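Local coordinates for Wnt inhibitor of Dorsal protein (Drosophila melanogaster, PDB 4KRR) that probably binds frizzled receptors as a secreted Wnt-family ligand, this chain being its N-terminal domain and linker, at residues A[10-15]-A[64-69]; A[49-54]-A[195-200]; A[96-101]-A[125-130]; A[118-123]-A[189-194]; A[131-136]-A[152-157]. One frame throughout, in Å; residues are numbered along the deposited sequence.

Contact 1 (A[10-15]-A[64-69])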
# COMPACT_ATOMS: atom_id res chain seq x y z
N ASP A 10 13.22 -8.76 -4.44
CA ASP A 10 12.10 -9.64 -4.76
C ASP A 10 10.78 -9.07 -4.25
O ASP A 10 9.76 -9.14 -4.94
CB ASP A 10 12.33 -11.04 -4.19
CG ASP A 10 13.61 -11.67 -4.70
OD1 ASP A 10 14.07 -11.29 -5.80
OD2 ASP A 10 14.16 -12.54 -3.99
N ILE A 11 10.81 -8.52 -3.05
CA ILE A 11 9.61 -7.94 -2.44
C ILE A 11 9.09 -6.76 -3.26
O ILE A 11 7.90 -6.70 -3.59
CB ILE A 11 9.88 -7.47 -1.00
CG1 ILE A 11 10.13 -8.68 -0.09
CG2 ILE A 11 8.71 -6.67 -0.46
CD1 ILE A 11 8.93 -9.60 0.04
N THR A 12 9.99 -5.84 -3.60
CA THR A 12 9.64 -4.68 -4.41
C THR A 12 9.16 -5.10 -5.79
O THR A 12 8.17 -4.56 -6.30
CB THR A 12 10.84 -3.72 -4.56
OG1 THR A 12 11.25 -3.27 -3.26
CG2 THR A 12 10.47 -2.51 -5.41
N GLY A 13 9.86 -6.05 -6.39
CA GLY A 13 9.49 -6.56 -7.70
C GLY A 13 8.07 -7.09 -7.77
O GLY A 13 7.30 -6.70 -8.64
N LYS A 14 7.73 -7.97 -6.83
CA LYS A 14 6.39 -8.54 -6.76
C LYS A 14 5.36 -7.48 -6.39
O LYS A 14 4.25 -7.46 -6.92
CB LYS A 14 6.33 -9.69 -5.74
CG LYS A 14 7.10 -10.95 -6.15
CD LYS A 14 6.84 -12.11 -5.19
CE LYS A 14 7.31 -11.80 -3.77
NZ LYS A 14 6.94 -12.87 -2.80
N GLY A 15 5.74 -6.59 -5.48
CA GLY A 15 4.87 -5.50 -5.08
C GLY A 15 4.50 -4.58 -6.24
O GLY A 15 3.32 -4.30 -6.45
N ALA A 64 1.64 0.41 -0.73
CA ALA A 64 0.64 -0.50 -0.18
C ALA A 64 0.87 -1.93 -0.66
O ALA A 64 0.72 -2.88 0.11
CB ALA A 64 -0.76 -0.03 -0.54
N ALA A 65 1.22 -2.08 -1.93
CA ALA A 65 1.43 -3.40 -2.52
C ALA A 65 2.69 -4.06 -1.97
O ALA A 65 2.74 -5.27 -1.79
CB ALA A 65 1.50 -3.30 -4.03
N ILE A 66 3.71 -3.25 -1.71
CA ILE A 66 4.96 -3.75 -1.17
C ILE A 66 4.77 -4.23 0.27
O ILE A 66 5.25 -5.29 0.65
CB ILE A 66 6.08 -2.69 -1.24
CG1 ILE A 66 6.44 -2.41 -2.70
CG2 ILE A 66 7.31 -3.14 -0.47
CD1 ILE A 66 7.50 -1.34 -2.88
N VAL A 67 4.06 -3.43 1.06
CA VAL A 67 3.78 -3.77 2.45
C VAL A 67 2.84 -4.98 2.55
O VAL A 67 3.02 -5.85 3.40
CB VAL A 67 3.20 -2.57 3.23
CG1 VAL A 67 2.79 -2.98 4.64
CG2 VAL A 67 4.21 -1.43 3.28
N HIS A 68 1.84 -5.02 1.67
CA HIS A 68 0.92 -6.15 1.61
C HIS A 68 1.68 -7.43 1.28
O HIS A 68 1.42 -8.48 1.86
CB HIS A 68 -0.16 -5.89 0.55
CG HIS A 68 -1.27 -6.90 0.55
ND1 HIS A 68 -1.15 -8.13 -0.05
CD2 HIS A 68 -2.52 -6.86 1.06
CE1 HIS A 68 -2.27 -8.81 0.09
NE2 HIS A 68 -3.13 -8.05 0.76
N THR A 69 2.62 -7.33 0.35
CA THR A 69 3.43 -8.47 -0.05
C THR A 69 4.32 -8.91 1.11
O THR A 69 4.43 -10.10 1.40
CB THR A 69 4.31 -8.14 -1.28
OG1 THR A 69 3.47 -7.79 -2.38
CG2 THR A 69 5.17 -9.33 -1.66
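Gly-15 and Ile-66 mark the point where the helical segments 10-15 and 64-69 come together, their CA atoms 4.3 Å apart. With no side chain at Gly-15, backbone meets side chain directly: Gly-15 O approaches Ala-65 CB to 3.2 Å, and Gly-15 CA sits 3.8 Å from Thr-69 OG1. The short axes accordingly come within 8.2 Å, crossing at 122°. The two segments share no hydrogen bond.

Ile-66 and Thr-69 flank this glycine contact. Ile-66 CG2 meets Ile-11 CG2 at 3.8 Å as the two isoleucines cross obliquely, while its chain carries CD1 on to Thr-12 CG2, the two side chains lying side by side and pointing the same way. Thr-69 divides its branches by its first torsion: CG2, anti to the backbone N, faces Lys-14 CE at 3.9 Å and lies near Ile-11 CD1, whereas OG1 turns back on its own helix (chi1 -61°) and donates to Ala-65 O at 2.7 Å. That oxygen also takes the helical bond from Thr-69 N, the two donors reaching it from opposite faces of its plane, so the hydroxyl beside Gly-15 is satisfied within its helix.

A second shell holds these groups. Lys-14 NZ continues past Thr-69 to a salt bridge with Asp-73, Thr-12 OG1 bonds to Trp-8 O, and Tyr-104 packs on Ile-66. Close crossing over a glycine is a familiar device of helical bundles, and here it joins helices 8-26 and 53-75 in the largely helical N-terminal domain of a Wnt protein.

Contact 2 (A[49-54]-A[195-200])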
# COMPACT_ATOMS: atom_id res chain seq x y z
N ASN A 49 9.01 16.86 -4.60
CA ASN A 49 8.96 18.28 -4.25
C ASN A 49 7.54 18.84 -4.34
O ASN A 49 7.05 19.46 -3.40
CB ASN A 49 9.91 19.09 -5.14
CG ASN A 49 11.36 18.70 -4.94
OD1 ASN A 49 12.08 18.41 -5.90
ND2 ASN A 49 11.80 18.67 -3.69
N SER A 50 6.89 18.60 -5.47
CA SER A 50 5.52 19.07 -5.65
C SER A 50 4.70 18.06 -6.44
O SER A 50 4.40 18.27 -7.61
CB SER A 50 5.52 20.43 -6.36
OG SER A 50 4.20 20.94 -6.49
N PRO A 51 4.32 16.95 -5.79
CA PRO A 51 3.61 15.87 -6.48
C PRO A 51 2.18 16.25 -6.84
O PRO A 51 1.50 16.94 -6.07
CB PRO A 51 3.60 14.75 -5.44
CG PRO A 51 3.65 15.45 -4.13
CD PRO A 51 4.51 16.66 -4.35
N ASN A 52 1.73 15.81 -8.01
CA ASN A 52 0.33 15.94 -8.38
C ASN A 52 -0.47 14.73 -7.89
O ASN A 52 0.10 13.80 -7.33
CB ASN A 52 0.16 16.17 -9.89
CG ASN A 52 0.71 15.03 -10.73
OD1 ASN A 52 0.53 13.85 -10.41
ND2 ASN A 52 1.36 15.37 -11.83
N ARG A 53 -1.78 14.75 -8.13
CA ARG A 53 -2.67 13.72 -7.62
C ARG A 53 -2.29 12.32 -8.11
O ARG A 53 -2.41 11.34 -7.38
CB ARG A 53 -4.12 14.03 -7.98
CG ARG A 53 -5.14 13.31 -7.11
CD ARG A 53 -6.55 13.43 -7.67
NE ARG A 53 -7.07 14.79 -7.64
CZ ARG A 53 -8.01 15.23 -6.81
NH1 ARG A 53 -8.55 14.40 -5.93
NH2 ARG A 53 -8.42 16.49 -6.86
N GLU A 54 -1.82 12.23 -9.35
CA GLU A 54 -1.42 10.94 -9.90
C GLU A 54 -0.11 10.43 -9.31
O GLU A 54 0.07 9.23 -9.12
CB GLU A 54 -1.35 10.98 -11.43
CG GLU A 54 -2.71 11.12 -12.11
CD GLU A 54 -3.30 12.50 -11.93
OE1 GLU A 54 -2.55 13.48 -12.14
OE2 GLU A 54 -4.49 12.62 -11.57
N VAL A 195 -2.82 13.82 0.35
CA VAL A 195 -2.62 15.20 -0.06
C VAL A 195 -1.71 15.30 -1.28
O VAL A 195 -0.83 14.47 -1.47
CB VAL A 195 -2.03 16.06 1.09
CG1 VAL A 195 -3.01 16.13 2.26
CG2 VAL A 195 -0.68 15.52 1.54
N PHE A 196 -1.95 16.31 -2.10
CA PHE A 196 -1.07 16.62 -3.22
C PHE A 196 -0.91 18.13 -3.32
O PHE A 196 -1.61 18.88 -2.64
CB PHE A 196 -1.60 16.03 -4.54
CG PHE A 196 -2.89 16.64 -5.01
CD1 PHE A 196 -4.10 16.23 -4.46
CD2 PHE A 196 -2.90 17.59 -6.01
CE1 PHE A 196 -5.29 16.78 -4.90
CE2 PHE A 196 -4.09 18.14 -6.46
CZ PHE A 196 -5.29 17.73 -5.90
N MET A 197 0.02 18.58 -4.16
CA MET A 197 0.37 19.99 -4.22
C MET A 197 0.18 20.60 -5.61
O MET A 197 -0.31 21.71 -5.75
CB MET A 197 1.80 20.20 -3.73
CG MET A 197 2.02 19.78 -2.28
SD MET A 197 3.74 19.57 -1.81
CE MET A 197 4.41 21.18 -2.20
N GLN A 198 0.57 19.85 -6.63
CA GLN A 198 0.58 20.38 -7.99
C GLN A 198 -0.65 19.97 -8.78
O GLN A 198 -1.22 18.90 -8.57
CB GLN A 198 1.84 19.90 -8.73
CG GLN A 198 2.07 20.58 -10.07
CD GLN A 198 2.74 21.94 -9.93
OE1 GLN A 198 2.73 22.75 -10.85
NE2 GLN A 198 3.33 22.18 -8.76
N ASP A 199 -1.07 20.84 -9.70
CA ASP A 199 -2.12 20.50 -10.64
C ASP A 199 -1.63 19.43 -11.61
O ASP A 199 -0.42 19.28 -11.83
CB ASP A 199 -2.57 21.73 -11.43
CG ASP A 199 -3.49 22.63 -10.63
OD1 ASP A 199 -4.05 22.16 -9.62
OD2 ASP A 199 -3.67 23.81 -11.02
N SER A 200 -2.56 18.68 -12.17
CA SER A 200 -2.22 17.67 -13.16
C SER A 200 -2.22 18.28 -14.55
O SER A 200 -3.03 19.17 -14.84
CB SER A 200 -3.21 16.50 -13.09
OG SER A 200 -3.12 15.84 -11.84
O HOH W 1 2.05 18.19 -12.56
O HOH W 2 -2.99 16.94 -9.40
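Pro-51 O receives two successive backbone N-H groups of 195-200: Met-197 N at 2.9 Å, nearly along the C=O axis, and Gln-198 N at 3.1 Å, from above the carbonyl plane. This pair of bonds joins the loop before helix 53-75 to the residues that follow strand 195-196. The helix begins after its N-cap, Asn-52, whose own N is held by Asp-55 OD2.

Phe-196 packs against the start of the helix, its ring meeting Arg-53. Its CG stands between the backbone N and the carbonyl carbon (chi1 66°), and Arg-53 CB lies over the centre of the ring, 4.0 Å from the centroid, in a CH-pi contact. Farther out the guanidinium, tilted 46° to the ring, takes Phe-196 CE1 over its own centre, while NH1 is bonded to Tyr-169 O. At the other end Gln-198 NE2 donates to Ser-50 OG at 2.7 Å, close to its amide plane. Two waters bridge between: one from Asn-52 ND2 to Asp-199 O, the other linking Arg-53 N, Gln-198 O and Ser-200 OG.

Ser-200 OG approaches Glu-54 OE1 very closely, in doubtful detail; hydrogen bonds from Tyr-203 OH to OE1 and Tyr-169 OH to OE2 would probably stabilise this buried carboxylate's negative charge.

Contact 3 (A[96-101]-A[125-130])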
# COMPACT_ATOMS: atom_id res chain seq x y z
N GLU A 96 0.85 -9.35 10.31
CA GLU A 96 1.34 -8.27 11.15
C GLU A 96 1.77 -7.08 10.30
O GLU A 96 2.96 -6.86 10.09
CB GLU A 96 2.51 -8.76 12.01
CG GLU A 96 2.15 -9.87 12.98
CD GLU A 96 3.37 -10.50 13.64
OE1 GLU A 96 4.20 -11.10 12.93
OE2 GLU A 96 3.49 -10.39 14.88
N PRO A 97 0.79 -6.31 9.80
CA PRO A 97 1.07 -5.18 8.90
C PRO A 97 1.90 -4.09 9.56
O PRO A 97 2.69 -3.43 8.89
CB PRO A 97 -0.33 -4.66 8.55
CG PRO A 97 -1.22 -5.14 9.65
CD PRO A 97 -0.65 -6.45 10.08
N THR A 98 1.72 -3.89 10.86
CA THR A 98 2.48 -2.88 11.59
C THR A 98 3.97 -3.19 11.59
O THR A 98 4.80 -2.30 11.41
CB THR A 98 1.96 -2.70 13.02
OG1 THR A 98 0.59 -2.27 12.99
CG2 THR A 98 2.79 -1.68 13.78
N LYS A 99 4.31 -4.47 11.79
CA LYS A 99 5.69 -4.91 11.73
C LYS A 99 6.28 -4.63 10.36
O LYS A 99 7.42 -4.16 10.24
CB LYS A 99 5.80 -6.41 12.04
CG LYS A 99 5.35 -6.80 13.44
CD LYS A 99 6.27 -6.22 14.50
CE LYS A 99 5.95 -6.79 15.87
NZ LYS A 99 6.11 -8.27 15.90
N ALA A 100 5.50 -4.91 9.32
CA ALA A 100 5.92 -4.70 7.94
C ALA A 100 6.09 -3.22 7.62
O ALA A 100 7.01 -2.83 6.91
CB ALA A 100 4.94 -5.35 6.98
N LEU A 101 5.18 -2.40 8.15
CA LEU A 101 5.26 -0.95 7.98
C LEU A 101 6.54 -0.37 8.59
O LEU A 101 7.03 0.67 8.14
CB LEU A 101 4.04 -0.28 8.59
CG LEU A 101 2.76 -0.36 7.76
CD1 LEU A 101 1.57 0.10 8.58
CD2 LEU A 101 2.91 0.48 6.50
N LEU A 125 -4.22 2.94 6.73
CA LEU A 125 -5.18 2.19 5.94
C LEU A 125 -4.92 0.69 6.04
O LEU A 125 -5.83 -0.09 6.29
CB LEU A 125 -5.11 2.61 4.47
CG LEU A 125 -5.91 1.71 3.52
CD1 LEU A 125 -7.41 1.91 3.68
CD2 LEU A 125 -5.47 1.95 2.08
N LEU A 126 -3.66 0.30 5.86
CA LEU A 126 -3.26 -1.10 5.94
C LEU A 126 -3.49 -1.67 7.34
O LEU A 126 -3.71 -2.87 7.49
CB LEU A 126 -1.80 -1.26 5.54
CG LEU A 126 -1.49 -0.89 4.09
CD1 LEU A 126 0.00 -0.83 3.85
CD2 LEU A 126 -2.15 -1.89 3.15
N GLN A 127 -3.45 -0.81 8.34
CA GLN A 127 -3.68 -1.23 9.72
C GLN A 127 -5.16 -1.50 9.97
O GLN A 127 -5.51 -2.33 10.81
CB GLN A 127 -3.15 -0.19 10.71
CG GLN A 127 -1.63 -0.19 10.83
CD GLN A 127 -1.13 0.89 11.76
OE1 GLN A 127 -1.64 2.01 11.77
NE2 GLN A 127 -0.12 0.56 12.56
N ARG A 128 -6.03 -0.82 9.23
CA ARG A 128 -7.46 -1.04 9.35
C ARG A 128 -8.00 -1.86 8.18
O ARG A 128 -9.20 -1.88 7.92
CB ARG A 128 -8.22 0.28 9.49
CG ARG A 128 -8.14 1.17 8.26
CD ARG A 128 -9.03 2.39 8.42
NE ARG A 128 -9.03 3.22 7.21
CZ ARG A 128 -8.18 4.21 6.98
NH1 ARG A 128 -7.25 4.50 7.88
NH2 ARG A 128 -8.26 4.90 5.85
N SER A 129 -7.09 -2.53 7.47
CA SER A 129 -7.47 -3.37 6.34
C SER A 129 -7.38 -4.85 6.69
O SER A 129 -7.18 -5.70 5.82
CB SER A 129 -6.59 -3.07 5.12
OG SER A 129 -6.85 -1.77 4.61
N LEU A 130 -7.52 -5.16 7.97
CA LEU A 130 -7.45 -6.54 8.43
C LEU A 130 -8.80 -7.24 8.38
O LEU A 130 -9.81 -6.69 8.83
CB LEU A 130 -6.88 -6.62 9.85
CG LEU A 130 -5.37 -6.45 10.00
CD1 LEU A 130 -4.99 -6.55 11.47
CD2 LEU A 130 -4.62 -7.49 9.18
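Gln-127 and Thr-98 supply the polar link between the first turn of helix 97-107 and the last turn of helix 113-127. Gln-127 NE2 donates to Thr-98 OG1 at 2.9 Å, with an N-H...O angle of 159° and the acceptor close to the amide plane. Extended beyond CG, the glutamine reaches across from an exposed position, and its aliphatic part serves too: CG rests 3.9 Å from Leu-101 CD1.

Packing makes up the rest. Leu-101 has its two methyls shared out, CD1 to the glutamine and CD2 to Leu-126 CD1 at 4.1 Å. One turn earlier, Pro-97 lies against the C-terminal end of the other helix through CB and CG, each 4.0 Å from the backbone carbonyl Leu-126 O, and CG lies 4.2 Å from Leu-130 CD2.

Within 125-130, Ser-129 OG donates back to Leu-125 O at 2.6 Å, from above the carbonyl plane, just after Arg-128 has left helical geometry.

Val-67 of helix 53-75 packs against both Leu-101 and Leu-126, and Leu-125 lies on helix 158-170. Ser-129 bonds to the backbone of Lys-156, and the chain then enters strand 130-136 at Leu-130.

Contact 4 (A[118-123]-A[189-194])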
# COMPACT_ATOMS: atom_id res chain seq x y z
N ASN A 118 1.43 11.20 3.36
CA ASN A 118 0.76 10.17 2.58
C ASN A 118 1.20 8.76 2.96
O ASN A 118 0.41 7.82 2.91
CB ASN A 118 0.94 10.40 1.08
CG ASN A 118 0.19 11.62 0.59
OD1 ASN A 118 -0.79 12.06 1.21
ND2 ASN A 118 0.62 12.19 -0.54
N ARG A 119 2.47 8.61 3.34
CA ARG A 119 2.95 7.32 3.79
C ARG A 119 2.27 6.93 5.10
O ARG A 119 1.95 5.76 5.32
CB ARG A 119 4.47 7.32 3.93
CG ARG A 119 5.19 7.54 2.62
CD ARG A 119 6.69 7.40 2.78
NE ARG A 119 7.40 7.80 1.56
CZ ARG A 119 8.72 7.76 1.43
NH1 ARG A 119 9.47 7.34 2.43
NH2 ARG A 119 9.29 8.14 0.29
N ARG A 120 2.03 7.91 5.96
CA ARG A 120 1.26 7.69 7.18
C ARG A 120 -0.18 7.31 6.86
O ARG A 120 -0.78 6.47 7.53
CB ARG A 120 1.29 8.93 8.08
CG ARG A 120 2.62 9.14 8.79
CD ARG A 120 2.65 10.47 9.55
NE ARG A 120 1.52 10.60 10.46
CZ ARG A 120 1.51 10.15 11.71
NH1 ARG A 120 2.56 9.51 12.20
NH2 ARG A 120 0.44 10.32 12.47
N VAL A 121 -0.74 7.94 5.82
CA VAL A 121 -2.11 7.64 5.40
C VAL A 121 -2.23 6.19 4.93
O VAL A 121 -3.13 5.47 5.34
CB VAL A 121 -2.58 8.58 4.27
CG1 VAL A 121 -3.94 8.14 3.73
CG2 VAL A 121 -2.63 10.02 4.77
N VAL A 122 -1.30 5.79 4.07
CA VAL A 122 -1.26 4.41 3.58
C VAL A 122 -1.01 3.43 4.73
O VAL A 122 -1.60 2.35 4.77
CB VAL A 122 -0.16 4.25 2.51
CG1 VAL A 122 0.00 2.79 2.11
CG2 VAL A 122 -0.49 5.11 1.30
N GLY A 123 -0.16 3.83 5.67
CA GLY A 123 0.13 3.00 6.82
C GLY A 123 -1.10 2.72 7.66
O GLY A 123 -1.36 1.57 8.02
N ILE A 189 -3.99 17.59 9.42
CA ILE A 189 -4.70 16.97 8.31
C ILE A 189 -5.06 15.54 8.68
O ILE A 189 -4.20 14.79 9.15
CB ILE A 189 -3.85 16.99 7.02
CG1 ILE A 189 -3.58 18.43 6.59
CG2 ILE A 189 -4.54 16.22 5.90
CD1 ILE A 189 -2.82 18.55 5.28
N PRO A 190 -6.33 15.16 8.48
CA PRO A 190 -6.80 13.81 8.81
C PRO A 190 -5.96 12.71 8.16
O PRO A 190 -5.49 12.87 7.03
CB PRO A 190 -8.23 13.78 8.25
CG PRO A 190 -8.33 14.98 7.34
CD PRO A 190 -7.41 15.99 7.93
N LEU A 191 -5.76 11.62 8.89
CA LEU A 191 -4.88 10.54 8.45
C LEU A 191 -5.54 9.65 7.39
O LEU A 191 -4.91 8.72 6.88
CB LEU A 191 -4.43 9.70 9.65
CG LEU A 191 -3.01 9.13 9.58
CD1 LEU A 191 -1.99 10.25 9.47
CD2 LEU A 191 -2.73 8.27 10.80
N ASP A 192 -6.80 9.92 7.08
CA ASP A 192 -7.50 9.16 6.05
C ASP A 192 -7.64 9.97 4.77
O ASP A 192 -8.40 9.62 3.87
CB ASP A 192 -8.87 8.69 6.54
CG ASP A 192 -9.80 9.85 6.86
OD1 ASP A 192 -9.30 10.96 7.11
OD2 ASP A 192 -11.03 9.63 6.87
N SER A 193 -6.89 11.07 4.69
CA SER A 193 -6.88 11.92 3.51
C SER A 193 -5.49 12.01 2.90
O SER A 193 -4.53 12.41 3.57
CB SER A 193 -7.40 13.32 3.84
OG SER A 193 -8.75 13.29 4.25
N LEU A 194 -5.37 11.65 1.63
CA LEU A 194 -4.14 11.86 0.88
C LEU A 194 -4.04 13.32 0.49
O LEU A 194 -5.06 14.00 0.33
CB LEU A 194 -4.11 10.98 -0.37
CG LEU A 194 -4.06 9.47 -0.18
CD1 LEU A 194 -4.34 8.76 -1.50
CD2 LEU A 194 -2.71 9.05 0.39
O HOH W 3 -5.57 5.99 6.33
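Val-121 meets the loop 189-194 through CA and its whole side chain. Its CA makes a CA-H...O contact of 3.3 Å with Leu-191 O, and CB lies 3.5 Å from the same oxygen. Beyond CB the side chain forks. CG1, anti to the backbone N (chi1 173°), touches Leu-191 O and then Leu-194 CD2 at 3.7 Å; CG2, beside the backbone N, comes 3.3 Å from Ser-193 O. An aliphatic side chain is thus set against two carbonyl oxygens and one leucine methyl.

Those oxygens have polar partners as well. Water 3 donates to Leu-191 O and, at 2.7 Å, to Val-121 O, bridging the two backbones, while Ser-193 O accepts from His-117 NE2. Leu-191 lies within, and Ser-193 closes, a type I beta turn that starts at Pro-190.

Two other helix residues, Arg-120 and Asn-118, meet Leu-191 and Leu-194. Arg-120 and Leu-191 cross at about a right angle, with Leu-191 CD1 3.7 Å from Arg-120 NE and also close to Arg-120 CB, so that the leucine leans on the arginine chain. Asn-118 crosses Leu-194 in the same fashion; its OD1 lies 3.4 Å from Leu-194 CA and accepts a hydrogen bond from Val-195 N, tying helix 113-127 to the start of strand 195-196.

Helices 53-75 and 158-170 also pack here: Val-122 lies on Ala-60 and Met-63 of the first, Met-168 of the second touches both Val-121 and Leu-194, and the loop then runs on into strand 195-196.

Contact 5 (A[131-136]-A[152-157])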
# COMPACT_ATOMS: atom_id res chain seq x y z
N GLU A 131 -8.81 -8.44 7.82
CA GLU A 131 -9.95 -9.33 7.92
C GLU A 131 -9.48 -10.58 8.66
O GLU A 131 -8.40 -10.59 9.24
CB GLU A 131 -10.49 -9.69 6.54
CG GLU A 131 -11.33 -8.59 5.91
CD GLU A 131 -11.80 -8.93 4.51
OE1 GLU A 131 -11.43 -10.01 4.00
OE2 GLU A 131 -12.55 -8.12 3.93
N GLN A 132 -10.29 -11.63 8.64
CA GLN A 132 -9.85 -12.90 9.21
C GLN A 132 -10.14 -14.08 8.29
O GLN A 132 -11.12 -14.08 7.54
CB GLN A 132 -10.48 -13.13 10.59
CG GLN A 132 -11.99 -13.03 10.62
CD GLN A 132 -12.52 -13.11 12.02
OE1 GLN A 132 -11.87 -13.66 12.91
NE2 GLN A 132 -13.71 -12.55 12.24
N GLU A 133 -9.26 -15.07 8.34
CA GLU A 133 -9.40 -16.27 7.53
C GLU A 133 -9.43 -17.51 8.41
O GLU A 133 -8.64 -17.64 9.34
CB GLU A 133 -8.25 -16.36 6.52
CG GLU A 133 -8.32 -17.54 5.57
CD GLU A 133 -7.23 -17.48 4.52
OE1 GLU A 133 -6.48 -16.48 4.50
OE2 GLU A 133 -7.13 -18.43 3.71
N CYS A 134 -10.35 -18.42 8.10
CA CYS A 134 -10.52 -19.62 8.90
C CYS A 134 -10.21 -20.88 8.10
O CYS A 134 -10.59 -21.00 6.94
CB CYS A 134 -11.93 -19.68 9.48
SG CYS A 134 -12.38 -18.22 10.47
N ARG A 135 -9.51 -21.82 8.74
CA ARG A 135 -9.18 -23.10 8.12
C ARG A 135 -9.57 -24.25 9.04
O ARG A 135 -9.61 -24.08 10.26
CB ARG A 135 -7.69 -23.16 7.80
N CYS A 136 -9.86 -25.40 8.46
CA CYS A 136 -10.27 -26.57 9.24
C CYS A 136 -9.18 -27.04 10.20
O CYS A 136 -7.99 -26.98 9.88
CB CYS A 136 -10.67 -27.72 8.31
SG CYS A 136 -12.05 -27.34 7.21
N VAL A 152 -7.31 -16.76 11.94
CA VAL A 152 -6.26 -15.78 12.20
C VAL A 152 -6.52 -14.50 11.41
O VAL A 152 -7.24 -14.53 10.40
CB VAL A 152 -4.85 -16.31 11.84
CG1 VAL A 152 -4.47 -17.48 12.74
CG2 VAL A 152 -4.78 -16.70 10.38
N ALA A 153 -5.94 -13.40 11.86
CA ALA A 153 -6.10 -12.12 11.18
C ALA A 153 -5.23 -12.06 9.92
O ALA A 153 -4.05 -12.36 9.96
CB ALA A 153 -5.75 -10.97 12.11
N VAL A 154 -5.84 -11.68 8.80
CA VAL A 154 -5.11 -11.52 7.55
C VAL A 154 -5.53 -10.23 6.85
O VAL A 154 -6.64 -9.73 7.06
CB VAL A 154 -5.34 -12.71 6.59
CG1 VAL A 154 -4.74 -13.98 7.16
CG2 VAL A 154 -6.82 -12.88 6.30
N LEU A 155 -4.64 -9.69 6.02
CA LEU A 155 -4.96 -8.51 5.23
C LEU A 155 -5.98 -8.86 4.15
O LEU A 155 -5.96 -9.95 3.60
CB LEU A 155 -3.70 -7.94 4.57
CG LEU A 155 -2.73 -7.16 5.46
CD1 LEU A 155 -1.50 -6.75 4.67
CD2 LEU A 155 -3.42 -5.94 6.05
N LYS A 156 -6.88 -7.91 3.86
CA LYS A 156 -7.85 -8.07 2.78
C LYS A 156 -7.13 -8.36 1.47
O LYS A 156 -5.94 -8.06 1.34
CB LYS A 156 -8.68 -6.80 2.60
CG LYS A 156 -9.52 -6.39 3.79
CD LYS A 156 -10.37 -5.18 3.45
CE LYS A 156 -9.52 -3.99 3.02
NZ LYS A 156 -10.35 -2.78 2.75
N PRO A 157 -7.84 -8.96 0.50
CA PRO A 157 -7.27 -9.06 -0.85
C PRO A 157 -6.89 -7.67 -1.35
O PRO A 157 -7.57 -6.69 -1.04
CB PRO A 157 -8.43 -9.64 -1.68
CG PRO A 157 -9.65 -9.54 -0.80
CD PRO A 157 -9.15 -9.62 0.60
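Glu-131 and Val-154 form the tighter of two hydrogen-bonded pairs in this antiparallel ladder: Glu-131 N reaches Val-154 O at 2.6 Å, and Val-154 N returns to Glu-131 O at 2.8 Å from above the carbonyl plane. The acceptors Glu-131 O and Val-154 O lie only 2.9 Å apart without bonding, which suggests some local strain. Glu-133 and Val-152 make the second pair, somewhat longer, with Glu-133 N to Val-152 O at 2.9 Å and Val-152 N to Glu-133 O at 3.1 Å. Between them Gln-132 and Ala-153, a non-hydrogen-bonded pair, bring their CA atoms to 4.3 Å.

The ladder belongs to a two-stranded beta hairpin of the Wnt N-terminal domain, stapled farther out by disulfides Cys-134–Cys-151 and Cys-136–Cys-146.

Outside the backbone the packing is looser and mostly at the surface. On the face of Glu-131, Glu-133, Val-152 and Val-154, Val-154 CG2 touches Glu-133 CB at 3.8 Å, and OE1 of Glu-133 ends near both methyls of Val-154. At the end of the ladder, Glu-131 and Lys-156 cross at about a right angle, with Glu-131 CD against Lys-156 CG at 3.5 Å. Their charges do not meet: Lys-156 NZ goes instead to a salt bridge with Asp-164, and Glu-131 is an exposed residue.

How the contacts relate
Contacts 1, 3 and 4 lie nearest the chain centre and meet in its helical core: Val-67 and Ala-64 of contact 1 pack on contacts 3 and 4, which share helix 113-127. Contact 1 is apolar packing between helices, contact 3 adds one amide-to-hydroxyl bond, and contact 4 sets a valine against backbone oxygens. Contacts 2 and 5, on opposite sides of the chain's centre and about 36 Å apart between centres, rely on backbone hydrogen bonds; contact 5 is at the surface, contact 2 partly buried and watered. Each is tied to the core: Val-195 N bonds to Asn-118 of contact 4, while Lys-156 links the hairpin to Ser-129 and His-68. Helix 53-75 serves contacts 1 and 2.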